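Local atomic coordinates of putative lipoprotein (PDB entry 3OQQ), a protein that is of unknown function but is probably an extracellular lipoprotein, rich in beta strands, that binds several calcium ions. Residues D144-D149 with A395-P400; R183-I188 with T275-N280; E403-F408 with E424-E429. All coordinates share one frame; numbering follows the deposited sequence.

Contact 1: residues D144-D149 with A395-P400. With CA (calcium ion), chain B; CA (calcium ion), chain C; ACT (acetate ion), chain F.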
loop_
_atom_site.group_PDB
_atom_site.type_symbol
_atom_site.label_atom_id
_atom_site.label_comp_id
_atom_site.label_asym_id
_atom_site.label_seq_id
_atom_site.Cartn_x
_atom_site.Cartn_y
_atom_site.Cartn_z
ATOM N N ASP A 144 -13.163 -11.986 -15.443
ATOM C CA ASP A 144 -12.769 -13.272 -16.010
ATOM C C ASP A 144 -11.235 -13.239 -16.268
ATOM O O ASP A 144 -10.623 -14.261 -16.584
ATOM C CB ASP A 144 -13.559 -13.592 -17.293
ATOM C CG ASP A 144 -14.803 -14.437 -17.049
ATOM O OD1 ASP A 144 -14.870 -15.115 -16.000
ATOM O OD2 ASP A 144 -15.667 -14.475 -17.929
ATOM N N GLU A 145 -10.620 -12.044 -16.116
ATOM C CA GLU A 145 -9.159 -11.858 -16.162
ATOM C C GLU A 145 -8.601 -12.469 -14.889
ATOM O O GLU A 145 -9.369 -12.631 -13.935
ATOM C CB GLU A 145 -8.773 -10.353 -16.269
ATOM C CG GLU A 145 -9.288 -9.618 -17.506
ATOM C CD GLU A 145 -8.767 -10.011 -18.876
ATOM O OE1 GLU A 145 -8.084 -11.051 -19.000
ATOM O OE2 GLU A 145 -9.087 -9.286 -19.845
ATOM N N ASP A 146 -7.295 -12.820 -14.850
ATOM C CA ASP A 146 -6.736 -13.474 -13.668
ATOM C C ASP A 146 -6.253 -12.493 -12.557
ATOM O O ASP A 146 -6.081 -12.925 -11.407
ATOM C CB ASP A 146 -5.624 -14.496 -14.040
ATOM C CG ASP A 146 -4.418 -14.037 -14.858
ATOM O OD1 ASP A 146 -4.283 -12.818 -15.109
ATOM O OD2 ASP A 146 -3.609 -14.898 -15.239
ATOM N N PHE A 147 -6.049 -11.206 -12.889
ATOM C CA PHE A 147 -5.609 -10.149 -11.954
ATOM C C PHE A 147 -4.333 -10.525 -11.181
ATOM O O PHE A 147 -4.204 -10.177 -10.007
ATOM C CB PHE A 147 -6.726 -9.730 -10.972
ATOM C CG PHE A 147 -7.650 -8.705 -11.592
ATOM C CD1 PHE A 147 -8.725 -9.104 -12.395
ATOM C CD2 PHE A 147 -7.417 -7.340 -11.419
ATOM C CE1 PHE A 147 -9.556 -8.154 -13.004
ATOM C CE2 PHE A 147 -8.249 -6.388 -12.024
ATOM C CZ PHE A 147 -9.306 -6.801 -12.820
ATOM N N ASN A 148 -3.380 -11.187 -11.841
ATOM C CA ASN A 148 -2.127 -11.526 -11.148
ATOM C C ASN A 148 -0.922 -11.056 -11.964
ATOM O O ASN A 148 0.201 -11.458 -11.679
ATOM C CB ASN A 148 -2.049 -13.030 -10.866
ATOM C CG ASN A 148 -1.935 -13.812 -12.148
ATOM O OD1 ASN A 148 -1.791 -13.224 -13.217
ATOM N ND2 ASN A 148 -1.955 -15.127 -12.075
ATOM N N ASP A 149 -1.163 -10.239 -13.011
ATOM C CA ASP A 149 -0.114 -9.761 -13.936
ATOM C C ASP A 149 1.003 -9.054 -13.204
ATOM O O ASP A 149 2.172 -9.234 -13.566
ATOM C CB ASP A 149 -0.717 -8.913 -15.046
ATOM C CG ASP A 149 -1.777 -9.724 -15.797
ATOM O OD1 ASP A 149 -1.858 -10.973 -15.570
ATOM O OD2 ASP A 149 -2.537 -9.124 -16.573
ATOM N N ALA A 395 -4.578 -15.316 -7.838
ATOM C CA ALA A 395 -4.992 -16.460 -8.643
ATOM C C ALA A 395 -3.849 -17.095 -9.398
ATOM O O ALA A 395 -2.898 -16.409 -9.804
ATOM C CB ALA A 395 -6.038 -16.014 -9.655
ATOM N N TYR A 396 -4.004 -18.402 -9.691
ATOM C CA TYR A 396 -3.094 -19.145 -10.576
ATOM C C TYR A 396 -3.256 -18.564 -11.979
ATOM O O TYR A 396 -4.312 -18.000 -12.278
ATOM C CB TYR A 396 -3.430 -20.653 -10.586
ATOM C CG TYR A 396 -2.862 -21.418 -9.417
ATOM C CD1 TYR A 396 -1.498 -21.677 -9.326
ATOM C CD2 TYR A 396 -3.694 -21.953 -8.441
ATOM C CE1 TYR A 396 -0.967 -22.372 -8.244
ATOM C CE2 TYR A 396 -3.177 -22.671 -7.367
ATOM C CZ TYR A 396 -1.807 -22.865 -7.266
ATOM O OH TYR A 396 -1.280 -23.567 -6.214
ATOM N N GLU A 397 -2.215 -18.657 -12.815
ATOM C CA GLU A 397 -2.239 -18.111 -14.172
ATOM C C GLU A 397 -3.440 -18.610 -14.969
ATOM O O GLU A 397 -3.740 -19.813 -14.963
ATOM C CB GLU A 397 -0.935 -18.433 -14.915
ATOM C CG GLU A 397 -0.697 -17.558 -16.149
ATOM C CD GLU A 397 -0.812 -16.050 -16.015
ATOM O OE1 GLU A 397 -0.697 -15.523 -14.883
ATOM O OE2 GLU A 397 -0.991 -15.382 -17.058
ATOM N N ARG A 398 -4.134 -17.656 -15.650
ATOM C CA ARG A 398 -5.311 -17.852 -16.512
ATOM C C ARG A 398 -6.549 -18.355 -15.747
ATOM O O ARG A 398 -7.549 -18.700 -16.375
ATOM C CB ARG A 398 -4.996 -18.777 -17.703
ATOM C CG ARG A 398 -4.182 -18.075 -18.815
ATOM C CD ARG A 398 -3.776 -19.047 -19.922
ATOM N NE ARG A 398 -2.991 -20.170 -19.395
ATOM C CZ ARG A 398 -1.667 -20.163 -19.235
ATOM N NH1 ARG A 398 -0.947 -19.105 -19.600
ATOM N NH2 ARG A 398 -1.051 -21.221 -18.724
ATOM N N VAL A 399 -6.524 -18.343 -14.408
ATOM C CA VAL A 399 -7.714 -18.687 -13.630
ATOM C C VAL A 399 -8.543 -17.392 -13.495
ATOM O O VAL A 399 -8.016 -16.400 -12.965
ATOM C CB VAL A 399 -7.394 -19.331 -12.244
ATOM C CG1 VAL A 399 -8.637 -19.387 -11.361
ATOM C CG2 VAL A 399 -6.782 -20.719 -12.398
ATOM N N PRO A 400 -9.821 -17.365 -13.956
ATOM C CA PRO A 400 -10.632 -16.136 -13.802
ATOM C C PRO A 400 -10.713 -15.691 -12.341
ATOM O O PRO A 400 -10.969 -16.524 -11.474
ATOM C CB PRO A 400 -12.015 -16.554 -14.334
ATOM C CG PRO A 400 -11.747 -17.691 -15.259
ATOM C CD PRO A 400 -10.602 -18.444 -14.601
HETATM CA CA CA B . -1.698 -13.451 -15.597
HETATM CA CA CA C . -4.139 -11.044 -16.901
HETATM C C ACT F . -3.601 -25.507 -4.550
HETATM O O ACT F . -3.252 -24.286 -4.491
HETATM O OXT ACT F . -4.014 -26.161 -3.541
HETATM C CH3 ACT F . -3.527 -26.213 -5.883
HETATM O O HOH W 1 -6.092 -12.253 -17.655
HETATM O O HOH W 2 -5.135 -12.808 -8.783
HETATM O O HOH W 3 -2.721 -12.628 -17.926
HETATM O O HOH W 4 -3.635 -10.300 -19.108
#

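Contact 2: residues R183-I188 with T275-N280. With CA (calcium ion), chain B.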
loop_
_atom_site.group_PDB
_atom_site.type_symbol
_atom_site.label_atom_id
_atom_site.label_comp_id
_atom_site.label_asym_id
_atom_site.label_seq_id
_atom_site.Cartn_x
_atom_site.Cartn_y
_atom_site.Cartn_z
ATOM N N ARG A 183 5.174 -9.832 -5.055
ATOM C CA ARG A 183 4.701 -11.157 -4.733
ATOM C C ARG A 183 4.663 -12.025 -5.998
ATOM O O ARG A 183 5.046 -13.184 -5.940
ATOM C CB ARG A 183 3.342 -11.046 -4.002
ATOM C CG ARG A 183 2.313 -12.053 -4.368
ATOM C CD ARG A 183 1.708 -12.741 -3.181
ATOM N NE ARG A 183 1.034 -11.908 -2.175
ATOM C CZ ARG A 183 -0.286 -11.747 -2.083
ATOM N NH1 ARG A 183 -1.097 -12.279 -3.004
ATOM N NH2 ARG A 183 -0.809 -11.064 -1.065
ATOM N N ALA A 184 4.221 -11.482 -7.135
ATOM C CA ALA A 184 4.139 -12.258 -8.377
ATOM C C ALA A 184 4.090 -11.349 -9.592
ATOM O O ALA A 184 3.621 -10.211 -9.486
ATOM C CB ALA A 184 2.882 -13.147 -8.363
ATOM N N VAL A 185 4.464 -11.911 -10.769
ATOM C CA VAL A 185 4.374 -11.240 -12.064
ATOM C C VAL A 185 3.772 -12.263 -13.045
ATOM O O VAL A 185 4.490 -13.071 -13.620
ATOM C CB VAL A 185 5.701 -10.603 -12.565
ATOM C CG1 VAL A 185 5.480 -9.819 -13.857
ATOM C CG2 VAL A 185 6.326 -9.700 -11.502
ATOM N N GLY A 186 2.443 -12.250 -13.162
ATOM C CA GLY A 186 1.709 -13.160 -14.037
ATOM C C GLY A 186 1.558 -12.640 -15.448
ATOM O O GLY A 186 0.516 -12.793 -16.063
ATOM N N GLY A 187 2.590 -11.997 -15.956
ATOM C CA GLY A 187 2.540 -11.450 -17.306
ATOM C C GLY A 187 3.909 -11.488 -17.910
ATOM O O GLY A 187 4.888 -11.455 -17.168
ATOM N N ILE A 188 3.963 -11.500 -19.256
ATOM C CA ILE A 188 5.203 -11.547 -20.033
ATOM C C ILE A 188 5.802 -10.146 -20.151
ATOM O O ILE A 188 7.027 -9.998 -20.076
ATOM C CB ILE A 188 4.909 -12.176 -21.441
ATOM C CG1 ILE A 188 4.560 -13.669 -21.312
ATOM C CG2 ILE A 188 6.056 -11.987 -22.432
ATOM C CD1 ILE A 188 3.486 -14.144 -22.299
ATOM N N THR A 275 10.634 -7.746 -15.128
ATOM C CA THR A 275 10.827 -8.712 -16.221
ATOM C C THR A 275 11.940 -9.767 -15.899
ATOM O O THR A 275 11.949 -10.855 -16.494
ATOM C CB THR A 275 11.138 -7.940 -17.516
ATOM O OG1 THR A 275 10.784 -8.727 -18.637
ATOM C CG2 THR A 275 12.597 -7.453 -17.623
ATOM N N SER A 276 12.888 -9.420 -14.987
ATOM C CA SER A 276 14.043 -10.273 -14.681
ATOM C C SER A 276 13.740 -11.292 -13.578
ATOM O O SER A 276 14.606 -12.104 -13.282
ATOM C CB SER A 276 15.246 -9.411 -14.285
ATOM O OG SER A 276 15.154 -8.862 -12.974
ATOM N N LEU A 277 12.507 -11.266 -12.977
ATOM C CA LEU A 277 12.147 -12.144 -11.854
ATOM C C LEU A 277 11.768 -13.543 -12.286
ATOM O O LEU A 277 12.089 -14.510 -11.580
ATOM C CB LEU A 277 11.033 -11.546 -11.002
ATOM C CG LEU A 277 11.278 -10.142 -10.440
ATOM C CD1 LEU A 277 10.139 -9.734 -9.630
ATOM C CD2 LEU A 277 12.608 -10.068 -9.626
HETATM N N MSE A 278 11.068 -13.660 -13.419
HETATM C CA MSE A 278 10.728 -14.967 -13.969
HETATM C C MSE A 278 11.983 -15.659 -14.552
HETATM O O MSE A 278 13.028 -15.018 -14.723
HETATM C CB MSE A 278 9.657 -14.831 -15.054
HETATM C CG MSE A 278 10.166 -14.165 -16.339
HETATM SE SE MSE A 278 8.764 -13.827 -17.617
HETATM C CE MSE A 278 7.474 -12.906 -16.364
ATOM N N ASP A 279 11.859 -16.958 -14.885
ATOM C CA ASP A 279 12.937 -17.728 -15.502
ATOM C C ASP A 279 12.663 -17.932 -16.971
ATOM O O ASP A 279 13.604 -18.115 -17.750
ATOM C CB ASP A 279 13.116 -19.074 -14.805
ATOM C CG ASP A 279 13.785 -18.950 -13.455
ATOM O OD1 ASP A 279 14.269 -17.847 -13.128
ATOM O OD2 ASP A 279 13.791 -19.935 -12.716
ATOM N N ASN A 280 11.378 -17.885 -17.351
ATOM C CA ASN A 280 10.910 -18.047 -18.727
ATOM C C ASN A 280 9.493 -17.473 -18.896
ATOM O O ASN A 280 8.755 -17.292 -17.919
ATOM C CB ASN A 280 10.950 -19.524 -19.163
ATOM C CG ASN A 280 10.027 -20.409 -18.375
ATOM O OD1 ASN A 280 8.819 -20.341 -18.532
ATOM N ND2 ASN A 280 10.572 -21.286 -17.543
HETATM CA CA CA B . -1.698 -13.451 -15.597
HETATM O O HOH W 3 -2.721 -12.628 -17.926
#

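Contact 3: residues E403-F408 with E424-E429. With CA (calcium ion), chain D.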
loop_
_atom_site.group_PDB
_atom_site.type_symbol
_atom_site.label_atom_id
_atom_site.label_comp_id
_atom_site.label_asym_id
_atom_site.label_seq_id
_atom_site.Cartn_x
_atom_site.Cartn_y
_atom_site.Cartn_z
ATOM N N GLU A 403 -13.593 -16.814 -10.279
ATOM C CA GLU A 403 -13.566 -18.249 -9.916
ATOM C C GLU A 403 -12.696 -18.466 -8.681
ATOM O O GLU A 403 -13.039 -19.286 -7.840
ATOM C CB GLU A 403 -13.096 -19.131 -11.086
ATOM C CG GLU A 403 -14.130 -19.208 -12.195
ATOM C CD GLU A 403 -13.856 -20.183 -13.319
ATOM O OE1 GLU A 403 -13.092 -21.152 -13.106
ATOM O OE2 GLU A 403 -14.420 -19.982 -14.418
ATOM N N ALA A 404 -11.581 -17.718 -8.554
ATOM C CA ALA A 404 -10.733 -17.741 -7.356
ATOM C C ALA A 404 -11.501 -17.150 -6.167
ATOM O O ALA A 404 -11.330 -17.614 -5.036
ATOM C CB ALA A 404 -9.457 -16.938 -7.600
ATOM N N TYR A 405 -12.351 -16.108 -6.438
ATOM C CA TYR A 405 -13.164 -15.418 -5.435
ATOM C C TYR A 405 -14.658 -15.474 -5.841
ATOM O O TYR A 405 -15.128 -14.554 -6.521
ATOM C CB TYR A 405 -12.648 -13.954 -5.227
ATOM C CG TYR A 405 -11.310 -13.956 -4.525
ATOM C CD1 TYR A 405 -11.232 -14.026 -3.136
ATOM C CD2 TYR A 405 -10.122 -14.035 -5.252
ATOM C CE1 TYR A 405 -10.003 -14.136 -2.484
ATOM C CE2 TYR A 405 -8.891 -14.176 -4.615
ATOM C CZ TYR A 405 -8.838 -14.227 -3.228
ATOM O OH TYR A 405 -7.641 -14.406 -2.591
ATOM N N PRO A 406 -15.429 -16.525 -5.408
ATOM C CA PRO A 406 -16.841 -16.647 -5.855
ATOM C C PRO A 406 -17.800 -15.548 -5.380
ATOM O O PRO A 406 -18.892 -15.444 -5.928
ATOM C CB PRO A 406 -17.283 -18.013 -5.296
ATOM C CG PRO A 406 -16.005 -18.763 -5.054
ATOM C CD PRO A 406 -15.008 -17.718 -4.640
ATOM N N ASP A 407 -17.442 -14.769 -4.352
ATOM C CA ASP A 407 -18.309 -13.676 -3.889
ATOM C C ASP A 407 -17.904 -12.305 -4.469
ATOM O O ASP A 407 -18.552 -11.297 -4.155
ATOM C CB ASP A 407 -18.314 -13.628 -2.372
ATOM C CG ASP A 407 -18.992 -14.845 -1.777
ATOM O OD1 ASP A 407 -19.862 -15.429 -2.455
ATOM O OD2 ASP A 407 -18.660 -15.199 -0.641
ATOM N N PHE A 408 -16.833 -12.262 -5.303
ATOM C CA PHE A 408 -16.327 -11.015 -5.901
ATOM C C PHE A 408 -17.405 -10.280 -6.710
ATOM O O PHE A 408 -17.637 -9.102 -6.438
ATOM C CB PHE A 408 -15.090 -11.265 -6.791
ATOM C CG PHE A 408 -14.453 -10.026 -7.402
ATOM C CD1 PHE A 408 -13.832 -9.071 -6.601
ATOM C CD2 PHE A 408 -14.458 -9.826 -8.779
ATOM C CE1 PHE A 408 -13.234 -7.940 -7.166
ATOM C CE2 PHE A 408 -13.838 -8.708 -9.339
ATOM C CZ PHE A 408 -13.218 -7.780 -8.532
ATOM N N GLU A 424 -12.166 -12.900 1.850
ATOM C CA GLU A 424 -11.991 -13.961 2.832
ATOM C C GLU A 424 -12.458 -15.310 2.239
ATOM O O GLU A 424 -12.109 -16.369 2.773
ATOM C CB GLU A 424 -12.785 -13.650 4.127
ATOM C CG GLU A 424 -12.204 -12.520 4.955
ATOM C CD GLU A 424 -12.789 -12.250 6.329
ATOM O OE1 GLU A 424 -13.807 -12.878 6.696
ATOM O OE2 GLU A 424 -12.233 -11.379 7.032
ATOM N N ASN A 425 -13.270 -15.278 1.168
ATOM C CA ASN A 425 -13.792 -16.521 0.589
ATOM C C ASN A 425 -13.021 -16.885 -0.683
ATOM O O ASN A 425 -13.499 -16.662 -1.787
ATOM C CB ASN A 425 -15.322 -16.434 0.332
ATOM C CG ASN A 425 -15.938 -17.707 -0.241
ATOM O OD1 ASN A 425 -15.434 -18.824 -0.070
ATOM N ND2 ASN A 425 -17.050 -17.575 -0.928
ATOM N N PHE A 426 -11.806 -17.420 -0.518
ATOM C CA PHE A 426 -10.988 -17.809 -1.665
ATOM C C PHE A 426 -11.090 -19.302 -1.877
ATOM O O PHE A 426 -11.343 -20.029 -0.932
ATOM C CB PHE A 426 -9.512 -17.391 -1.448
ATOM C CG PHE A 426 -8.849 -18.045 -0.249
ATOM C CD1 PHE A 426 -8.941 -17.473 1.014
ATOM C CD2 PHE A 426 -8.148 -19.235 -0.387
ATOM C CE1 PHE A 426 -8.343 -18.080 2.116
ATOM C CE2 PHE A 426 -7.567 -19.853 0.721
ATOM C CZ PHE A 426 -7.661 -19.265 1.963
ATOM N N VAL A 427 -10.862 -19.771 -3.100
ATOM C CA VAL A 427 -10.836 -21.204 -3.409
ATOM C C VAL A 427 -9.359 -21.587 -3.417
ATOM O O VAL A 427 -8.582 -21.037 -4.215
ATOM C CB VAL A 427 -11.543 -21.512 -4.744
ATOM C CG1 VAL A 427 -11.425 -22.985 -5.106
ATOM C CG2 VAL A 427 -13.005 -21.074 -4.695
ATOM N N ASP A 428 -8.971 -22.506 -2.512
ATOM C CA ASP A 428 -7.595 -22.952 -2.359
ATOM C C ASP A 428 -6.966 -23.362 -3.705
ATOM O O ASP A 428 -5.893 -22.868 -4.031
ATOM C CB ASP A 428 -7.522 -24.128 -1.357
ATOM C CG ASP A 428 -6.122 -24.691 -1.179
ATOM O OD1 ASP A 428 -5.158 -23.980 -1.494
ATOM O OD2 ASP A 428 -6.002 -25.831 -0.720
ATOM N N GLU A 429 -7.605 -24.284 -4.458
ATOM C CA GLU A 429 -7.042 -24.811 -5.712
ATOM C C GLU A 429 -6.894 -23.735 -6.826
ATOM O O GLU A 429 -6.236 -24.008 -7.835
ATOM C CB GLU A 429 -7.862 -26.035 -6.211
ATOM C CG GLU A 429 -9.127 -25.750 -6.998
ATOM C CD GLU A 429 -9.165 -26.237 -8.444
ATOM O OE1 GLU A 429 -8.093 -26.403 -9.080
ATOM O OE2 GLU A 429 -10.294 -26.389 -8.963
HETATM CA CA CA D . -3.621 -25.826 -1.245
HETATM O O HOH W 5 -15.108 -14.597 -2.845
HETATM O O HOH W 6 -3.243 -25.724 0.978
#

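Contact 1: residues D144-D149 with A395-P400
Asp146 and Glu397 meet at a two-calcium site that draws loop 144-149 against 395-400. The carboxylate of Asp146 is shared between the metals: OD1 lies 2.5 Å from the chain C calcium and also binds the chain B calcium, which OD2 reaches at 2.4 Å. Asp149 OD1 also bridges the ions, while its OD2 binds the chain C calcium. Glu397 gives both of its oxygens to the chain B calcium, OE1 at 2.4 Å, its side chain bending at chi2 (50°) to bring CD round. Asp146 OD2 and Glu397 OE1 are therefore only 3.0 Å apart, a closeness of like charges that the metal probably offsets. Asp146 OD2 also accepts a nearly straight bond from Arg398 N (2.8 Å, 166°), which arrives on the anti side of the carboxylate; this amide belongs to the type II turn from Tyr396 to Val399. Asn148 is a further ligand of the chain B ion. Farther along, CA of Asp146 makes a CH...O contact with Val399 O, and Pro400 CB packs 3.6 Å from Asp144 OD1. Glu132, the Gly186 carbonyl and waters, one of them common to both ions, supply further ligands in a carboxylate-bridged dinuclear calcium site assembled from loops.

Contact 2: residues R183-I188 with T275-N280
The bent end of Met278, a selenomethionine, carries its methyl to the backbone of Gly187: CG stands between the backbone N and the carbonyl carbon (chi1 70°), the chain is extended through SE, and chi3 of 50° turns CE back. Leu277 is held straighter, its CD1 anti to CA (chi2 -179°), and reaches for Val185. The closest approach is that of Met278 CE to Gly187 O, 3.1 Å, a short methyl-to-carbonyl contact. The same methyl lies 4.1 Å from Val185 O and 4.4 Å from Val185 CG1. The other branch of Val185 serves Leu277, with CG2 meeting CD1 at 4.2 Å, so that the valine offers one methyl to each of two successive side chains. These contacts, without any hydrogen bond between the two segments, join the end of strand 173-184 to the loop after strand 266-272. The loop has its own hold on the protein, through a salt bridge of Asp279 with Arg253. One residue on from Val185, Gly186 O binds the chain B calcium at 2.4 Å. Just before Val185, Arg183 and Ala184 form a classic beta bulge opposite Val151 of the neighbouring strand, after which the chain runs through Gly186 and Gly187, a Gly-Gly loop that presents a main-chain carbonyl to a calcium site.

Contact 3: residues E403-F408 with E424-E429
Two hydrogen bonds tie Asn425 and Val427 to the end of helix 401-404 and the turn after it. Asn425 ND2 donates to Asp407 OD2 over 2.9 Å (154°), coming in from above the carboxylate plane, 67° out of it. CG of Asn425 stands anti to its backbone N (chi1 -179°), and the end of the side chain comes up to Asp407, crossing it at about a right angle. Val427 N donates to Ala404 O, also at 2.9 Å. That carbonyl receives a CH...O contact from Phe426 CA, so two successive residues of the second segment converge on one oxygen. A water adds a third polar link, accepting from Asp407 N and donating to Asn425 O. The motif on the first side is a helix end passing into a type I turn: Tyr405 is the first residue to leave helical geometry, and Phe408 N returns to Tyr405 O, closing it. Packing spreads out from these bonds. CE1 of the Tyr405 ring lies 3.5 Å from Phe426 CB, the two side chains meeting at a slant, while the tyrosine hydroxyl is hydrogen-bonded to Arg393 O; the Phe426 ring makes a cation-pi contact with Arg393. Pro406 CG touches Val427 CG2 at 3.8 Å, and the same methyl lies 3.6 Å from Glu403 O. Beyond it, Asp428 holds a separate calcium ion with both carboxylate oxygens.

In the fold
Contacts 1 and 2 share the chain B calcium and the water bound to it: 14 Å separates their centres, yet Asn148 O and Gly186 N are 2.8 Å apart, a probable hydrogen bond, and Val185 CG1 packs 3.4 Å from Asp149 O. Along the chain, contact 2 is nested inside the long loop closed by contact 1. Contact 3 follows in series, its centre 12 Å from that of contact 1, which it touches through Tyr396 CD2 and Glu429 O (3.3 Å) and through the methyls of Ala395 and Ala404; strands 394-395 and 431-432 pair beside it. Contacts 2 and 3 do not touch, their nearest atoms being about 7 Å apart.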